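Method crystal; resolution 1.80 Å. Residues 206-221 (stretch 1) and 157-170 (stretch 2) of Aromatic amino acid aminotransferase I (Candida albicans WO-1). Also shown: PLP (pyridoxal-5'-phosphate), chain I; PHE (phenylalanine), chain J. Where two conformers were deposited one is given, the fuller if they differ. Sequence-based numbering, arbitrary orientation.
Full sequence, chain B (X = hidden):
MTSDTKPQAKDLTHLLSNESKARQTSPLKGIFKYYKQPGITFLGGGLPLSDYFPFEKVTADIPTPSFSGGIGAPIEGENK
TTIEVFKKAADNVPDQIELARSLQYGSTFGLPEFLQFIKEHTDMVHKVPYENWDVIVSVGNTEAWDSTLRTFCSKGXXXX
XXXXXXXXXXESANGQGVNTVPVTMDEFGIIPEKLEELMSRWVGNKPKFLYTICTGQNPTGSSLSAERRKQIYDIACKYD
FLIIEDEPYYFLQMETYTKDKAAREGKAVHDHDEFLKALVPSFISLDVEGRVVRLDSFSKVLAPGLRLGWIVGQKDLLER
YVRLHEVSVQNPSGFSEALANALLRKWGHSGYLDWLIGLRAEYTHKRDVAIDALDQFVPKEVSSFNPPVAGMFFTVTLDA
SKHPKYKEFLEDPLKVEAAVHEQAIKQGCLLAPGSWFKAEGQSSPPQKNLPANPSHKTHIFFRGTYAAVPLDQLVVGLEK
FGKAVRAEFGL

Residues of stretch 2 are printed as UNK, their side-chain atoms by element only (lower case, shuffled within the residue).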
# COMPACT_ATOMS: atom_id res chain seq x y z
N LYS B 206 21.96 -17.68 12.46
CA LYS B 206 20.64 -18.22 12.82
C LYS B 206 19.57 -17.57 11.96
O LYS B 206 19.73 -16.49 11.40
CB LYS B 206 20.40 -17.99 14.31
CG LYS B 206 20.44 -16.54 14.76
CD LYS B 206 20.17 -16.38 16.25
CE LYS B 206 20.87 -17.44 17.09
NZ LYS B 206 20.91 -17.05 18.51
N PRO B 207 18.42 -18.24 11.80
CA PRO B 207 17.31 -17.66 11.06
C PRO B 207 16.79 -16.46 11.85
O PRO B 207 16.80 -16.51 13.04
CB PRO B 207 16.25 -18.76 10.97
CG PRO B 207 16.87 -19.99 11.58
CD PRO B 207 18.07 -19.54 12.38
N LYS B 208 16.30 -15.43 11.14
CA LYS B 208 15.76 -14.21 11.80
C LYS B 208 14.42 -14.51 12.45
O LYS B 208 14.15 -13.95 13.52
CB LYS B 208 15.63 -13.09 10.77
CG LYS B 208 16.92 -12.81 10.02
CD LYS B 208 18.13 -12.52 10.90
CE LYS B 208 17.94 -11.36 11.86
NZ LYS B 208 17.95 -10.06 11.14
N PHE B 209 13.62 -15.37 11.85
CA PHE B 209 12.29 -15.69 12.41
C PHE B 209 11.70 -16.93 11.76
O PHE B 209 12.18 -17.45 10.71
CB PHE B 209 11.39 -14.45 12.26
CG PHE B 209 11.09 -13.97 10.86
CD1 PHE B 209 10.26 -14.69 10.00
CD2 PHE B 209 11.56 -12.75 10.44
CE1 PHE B 209 9.98 -14.23 8.73
CE2 PHE B 209 11.24 -12.26 9.18
CZ PHE B 209 10.44 -13.00 8.33
N LEU B 210 10.59 -17.34 12.35
CA LEU B 210 9.68 -18.37 11.81
C LEU B 210 8.40 -17.68 11.35
O LEU B 210 7.86 -16.87 12.11
CB LEU B 210 9.39 -19.44 12.88
CG LEU B 210 8.18 -20.33 12.58
CD1 LEU B 210 8.46 -21.27 11.43
CD2 LEU B 210 7.77 -21.11 13.81
N TYR B 211 8.00 -17.97 10.12
CA TYR B 211 6.76 -17.48 9.48
C TYR B 211 5.75 -18.61 9.58
O TYR B 211 6.00 -19.66 9.02
CB TYR B 211 7.04 -17.05 8.02
CG TYR B 211 5.81 -16.78 7.19
CD1 TYR B 211 5.01 -15.67 7.44
CD2 TYR B 211 5.42 -17.63 6.18
CE1 TYR B 211 3.86 -15.42 6.72
CE2 TYR B 211 4.27 -17.41 5.43
CZ TYR B 211 3.48 -16.31 5.72
OH TYR B 211 2.35 -16.10 5.01
N THR B 212 4.64 -18.39 10.27
CA THR B 212 3.61 -19.41 10.52
C THR B 212 2.22 -18.85 10.23
O THR B 212 1.85 -17.80 10.78
CB THR B 212 3.76 -20.03 11.92
OG1 THR B 212 2.73 -21.00 12.08
CG2 THR B 212 3.66 -19.06 13.07
N ILE B 213 1.46 -19.59 9.45
CA ILE B 213 -0.00 -19.33 9.33
C ILE B 213 -0.66 -20.33 10.27
O ILE B 213 -1.13 -21.39 9.80
CB ILE B 213 -0.43 -19.47 7.86
CG1 ILE B 213 0.51 -18.71 6.93
CG2 ILE B 213 -1.87 -19.04 7.70
CD1 ILE B 213 0.51 -19.20 5.49
N CYS B 214 -0.68 -20.04 11.57
CA CYS B 214 -0.80 -21.12 12.55
C CYS B 214 -2.26 -21.53 12.73
O CYS B 214 -2.47 -22.61 13.25
CB CYS B 214 -0.09 -20.76 13.85
SG CYS B 214 -0.48 -19.12 14.48
N THR B 215 -3.23 -20.70 12.33
CA THR B 215 -4.68 -20.98 12.42
C THR B 215 -5.28 -21.12 11.02
O THR B 215 -5.34 -20.12 10.28
CB THR B 215 -5.42 -19.93 13.25
OG1 THR B 215 -4.66 -19.71 14.44
CG2 THR B 215 -6.82 -20.37 13.59
N GLY B 216 -5.76 -22.31 10.64
CA GLY B 216 -6.34 -22.49 9.30
C GLY B 216 -5.25 -22.40 8.24
O GLY B 216 -5.43 -21.69 7.19
N GLN B 217 -4.10 -22.96 8.58
CA GLN B 217 -2.83 -22.93 7.81
C GLN B 217 -3.14 -23.13 6.32
O GLN B 217 -3.95 -23.99 6.00
CB GLN B 217 -1.89 -24.01 8.31
CG GLN B 217 -0.42 -23.83 8.00
CD GLN B 217 0.03 -24.26 6.62
OE1 GLN B 217 -0.60 -25.09 5.96
NE2 GLN B 217 1.12 -23.65 6.17
N ASN B 218 -2.54 -22.31 5.45
CA ASN B 218 -2.69 -22.40 3.98
C ASN B 218 -1.42 -23.07 3.45
O ASN B 218 -0.36 -22.45 3.54
CB ASN B 218 -2.91 -21.01 3.41
CG ASN B 218 -3.08 -20.95 1.91
OD1 ASN B 218 -3.17 -21.98 1.25
ND2 ASN B 218 -3.20 -19.75 1.37
N PRO B 219 -1.45 -24.27 2.82
CA PRO B 219 -2.65 -24.99 2.36
C PRO B 219 -3.22 -26.16 3.17
O PRO B 219 -4.21 -26.71 2.74
CB PRO B 219 -2.05 -25.64 1.08
CG PRO B 219 -0.71 -26.11 1.53
CD PRO B 219 -0.23 -24.96 2.38
N THR B 220 -2.61 -26.53 4.29
CA THR B 220 -2.85 -27.82 4.99
C THR B 220 -4.21 -27.81 5.70
O THR B 220 -4.81 -28.89 5.83
CB THR B 220 -1.72 -28.20 5.93
OG1 THR B 220 -1.70 -27.22 6.98
CG2 THR B 220 -0.38 -28.29 5.23
N GLY B 221 -4.75 -26.64 6.04
CA GLY B 221 -6.01 -26.56 6.80
C GLY B 221 -5.76 -27.00 8.24
O GLY B 221 -6.72 -27.09 9.02
N UNK B 157 19.94 -13.59 4.12
CA UNK B 157 19.45 -14.07 5.44
C UNK B 157 18.50 -15.26 5.22
O UNK B 157 18.04 -15.51 4.09
c UNK B 157 19.62 -11.89 6.86
c UNK B 157 18.74 -12.97 6.26
o UNK B 157 19.05 -10.87 7.34
o UNK B 157 20.86 -12.07 6.88
N UNK B 158 18.25 -16.01 6.28
CA UNK B 158 17.30 -17.15 6.29
C UNK B 158 16.12 -16.83 7.20
O UNK B 158 16.32 -16.29 8.33
c UNK B 158 18.00 -18.44 6.74
c UNK B 158 17.06 -19.61 6.91
o UNK B 158 18.91 -18.74 5.68
N UNK B 159 14.95 -17.25 6.75
CA UNK B 159 13.74 -17.43 7.61
C UNK B 159 13.30 -18.89 7.58
O UNK B 159 13.60 -19.62 6.58
c UNK B 159 12.61 -16.49 7.17
c UNK B 159 10.80 -16.11 5.43
c UNK B 159 13.10 -15.07 7.35
c UNK B 159 12.12 -16.77 5.75
N UNK B 160 12.59 -19.32 8.63
CA UNK B 160 11.93 -20.63 8.64
C UNK B 160 10.49 -20.41 8.20
O UNK B 160 9.87 -19.40 8.68
c UNK B 160 14.27 -22.27 9.75
c UNK B 160 12.01 -21.26 10.03
c UNK B 160 13.42 -21.37 10.62
c UNK B 160 13.34 -21.89 12.03
N UNK B 161 10.02 -21.29 7.32
CA UNK B 161 8.61 -21.31 6.83
C UNK B 161 8.07 -22.73 6.99
O UNK B 161 8.89 -23.67 6.98
c UNK B 161 9.03 -19.41 5.18
c UNK B 161 9.12 -21.78 4.38
c UNK B 161 8.47 -20.82 5.38
N UNK B 162 6.74 -22.87 7.08
CA UNK B 162 6.04 -24.16 7.00
C UNK B 162 6.41 -24.83 5.67
O UNK B 162 6.47 -24.15 4.64
c UNK B 162 4.54 -23.96 7.24
c UNK B 162 3.04 -22.77 8.99
o UNK B 162 2.63 -21.96 8.15
c UNK B 162 4.29 -23.56 8.68
o UNK B 162 2.55 -22.92 10.12
N UNK B 163 6.67 -26.14 5.67
CA UNK B 163 7.21 -26.79 4.45
C UNK B 163 6.18 -26.75 3.33
O UNK B 163 6.61 -26.83 2.19
c UNK B 163 7.04 -30.67 5.01
o UNK B 163 7.73 -31.16 4.14
c UNK B 163 6.58 -29.22 4.85
o UNK B 163 6.66 -31.28 6.01
c UNK B 163 7.70 -28.22 4.69
N UNK B 164 4.88 -26.62 3.62
CA UNK B 164 3.83 -26.22 2.66
C UNK B 164 3.23 -24.92 3.16
O UNK B 164 2.81 -24.88 4.32
c UNK B 164 3.78 -30.07 0.23
c UNK B 164 2.71 -27.24 2.51
o UNK B 164 4.77 -32.20 0.74
c UNK B 164 3.31 -28.84 0.69
c UNK B 164 3.68 -29.51 2.92
c UNK B 164 4.22 -30.72 2.50
c UNK B 164 4.25 -31.00 1.15
c UNK B 164 3.20 -28.57 2.03
N UNK B 165 3.28 -23.89 2.34
CA UNK B 165 2.83 -22.54 2.81
C UNK B 165 2.32 -21.70 1.64
O UNK B 165 2.20 -22.22 0.51
c UNK B 165 3.97 -21.88 3.60
c UNK B 165 5.15 -21.48 2.75
o UNK B 165 3.37 -20.77 4.29
N UNK B 166 2.06 -20.42 1.89
CA UNK B 166 1.38 -19.48 0.99
C UNK B 166 2.34 -19.05 -0.13
O UNK B 166 3.42 -18.58 0.19
c UNK B 166 0.16 -15.94 1.61
c UNK B 166 0.09 -17.26 1.18
c UNK B 166 -0.76 -17.59 0.14
c UNK B 166 0.91 -18.31 1.86
c UNK B 166 -0.61 -14.97 1.00
c UNK B 166 -1.47 -15.31 -0.01
c UNK B 166 -1.56 -16.62 -0.44
N UNK B 167 2.01 -19.28 -1.39
CA UNK B 167 2.91 -18.98 -2.54
C UNK B 167 3.34 -17.50 -2.57
O UNK B 167 4.53 -17.26 -2.79
o UNK B 167 2.15 -20.84 -3.84
c UNK B 167 2.29 -19.42 -3.84
N UNK B 168 2.42 -16.57 -2.29
CA UNK B 168 2.68 -15.11 -2.28
C UNK B 168 3.74 -14.78 -1.23
O UNK B 168 4.57 -13.92 -1.52
c UNK B 168 1.43 -14.31 -2.05
o UNK B 168 0.50 -14.57 -3.08
N UNK B 169 3.73 -15.44 -0.06
CA UNK B 169 4.72 -15.15 1.00
C UNK B 169 6.12 -15.58 0.53
O UNK B 169 7.12 -14.87 0.81
c UNK B 169 4.31 -15.79 2.30
N UNK B 170 6.21 -16.71 -0.16
CA UNK B 170 7.49 -17.23 -0.67
C UNK B 170 8.00 -16.31 -1.79
O UNK B 170 9.19 -16.03 -1.81
c UNK B 170 7.28 -18.65 -1.20
c UNK B 170 7.93 -19.78 0.95
c UNK B 170 6.76 -21.07 -0.86
c UNK B 170 6.91 -19.73 -0.17
N1 PLP I . -1.54 -14.28 4.34
C2 PLP I . -1.99 -15.51 4.07
C2A PLP I . -1.27 -16.68 4.65
C3 PLP I . -3.10 -15.72 3.25
O3 PLP I . -3.46 -17.00 2.96
C4 PLP I . -3.75 -14.60 2.69
C4A PLP I . -4.89 -14.79 1.80
C5 PLP I . -3.29 -13.31 3.01
C6 PLP I . -2.18 -13.21 3.81
C5A PLP I . -3.89 -12.08 2.39
O4P PLP I . -4.13 -11.06 3.40
P PLP I . -4.62 -9.62 3.08
O1P PLP I . -4.85 -9.08 4.47
O2P PLP I . -5.91 -9.77 2.22
O3P PLP I . -3.51 -8.91 2.31
N PHE J . -4.76 -15.61 0.66
CA PHE J . -5.49 -15.39 -0.63
C PHE J . -5.19 -16.59 -1.55
O PHE J . -5.51 -17.73 -1.19
CB PHE J . -5.13 -14.03 -1.22
CG PHE J . -5.39 -13.87 -2.69
CD1 PHE J . -6.57 -14.33 -3.26
CD2 PHE J . -4.45 -13.27 -3.51
CE1 PHE J . -6.80 -14.19 -4.62
CE2 PHE J . -4.68 -13.13 -4.87
CZ PHE J . -5.86 -13.58 -5.42
OXT PHE J . -4.61 -16.45 -2.64
O HOH W 1 19.70 -15.40 8.78
O HOH W 2 4.67 -20.74 6.75

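Position 157 carries two side-chain carbons, the second bearing two oxygens; one oxygen lies near Lys208. This is Asp157. Its OD2 is 4.0 Å from Lys208 NZ, opposite charges near each other but beyond a salt bridge.

At 158 one carbon carries an oxygen and a carbon, and the carbon branch lies 4.2 Å from Pro207 CB: Thr158. Beta-branching suits a strand, and the backbone O accepts a 2.9 Å hydrogen bond from Lys208 N. A water accepts from Thr158 N and donates to Lys206 O, extending the pairing.

Position 159 has four carbons, forked at the first, with one arm two carbons long; the one-carbon arm lies over a face of the Phe209 ring. This is Ile159. Its CG2 sits 3.5 Å from Phe209 CZ, a CH-pi contact that an aliphatic methyl makes well.

Position 160 also has four carbons, but the fork is at the second, and they pack on Pro207 and Leu210, so an apolar side chain fits here: Leu160. Its CG lies 3.8 Å from Pro207 CG and its CB 3.8 Å from Leu210 CD1. Its backbone bonds both ways: Leu160 N to Phe209 O and Tyr211 N to Leu160 O, each 2.8 Å.

At 161 one carbon bears two more, three in all, beside the Tyr211 ring: Val161. The short, beta-branched side chain places CG1 4.1 Å from Tyr211 CD2.

Position 162 shows three carbons, the third carrying two oxygens, both facing donors of stretch 1. This is Glu162. OE1 accepts from Ile213 N (2.9 Å) and Gln217 NE2 (3.0 Å), while OE2 accepts from Thr212 OG1 (2.7 Å); a carboxylate suits so many donors. A second water accepts from Glu162 N and donates to Tyr211 O, bridging two atoms that do not hydrogen-bond directly.

Position 163 repeats that chain but points away and touches nothing on stretch 1: Glu163, its charge suited to a partly exposed site.

Position 164 has one carbon, packed on Pro219, then a six-carbon ring bearing an oxygen: Tyr164. CB lies 3.7 Å from Pro219 CD, whereas the ring leads away, its polar hydroxyl suiting a partly exposed residue. Its backbone O accepts from Gln217 NE2 at 2.8 Å.

At 165 one carbon carries a carbon and an oxygen, the latter near Ile213: Thr165. Its OG1, 3.5 Å from Ile213 CD1, can donate to the second water.

Position 166 is a carbon, near Ile213, and an unsubstituted six-carbon ring: Phe166. Its CB is 3.8 Å from Ile213 CD1; PLP lies over one face of the ring, whose flat apolar surface suits the cofactor.

Positions 167 and 168 each have one carbon and one oxygen and do not touch stretch 1: Ser167 and Ser168, polar where partly exposed.

Position 169 has a single carbon against Tyr211: Ala169. Its CB is 3.4 Å from Tyr211 OH, a close fit for a small residue.

Position 170, four carbons forked at the second, is Leu170; this contact sets no demand on it.

The contact thus begins as parallel strand pairing, flanked by apolar packing, and passes to Glu162, which gathers donors from the strand's end and the loop after it. Beyond it, Asn218 ND2 bonds PLP O3 at 3.2 Å, so both stretches reach the cofactor.

Stretch 2 (157-170) DTILVEEYTFSSAL
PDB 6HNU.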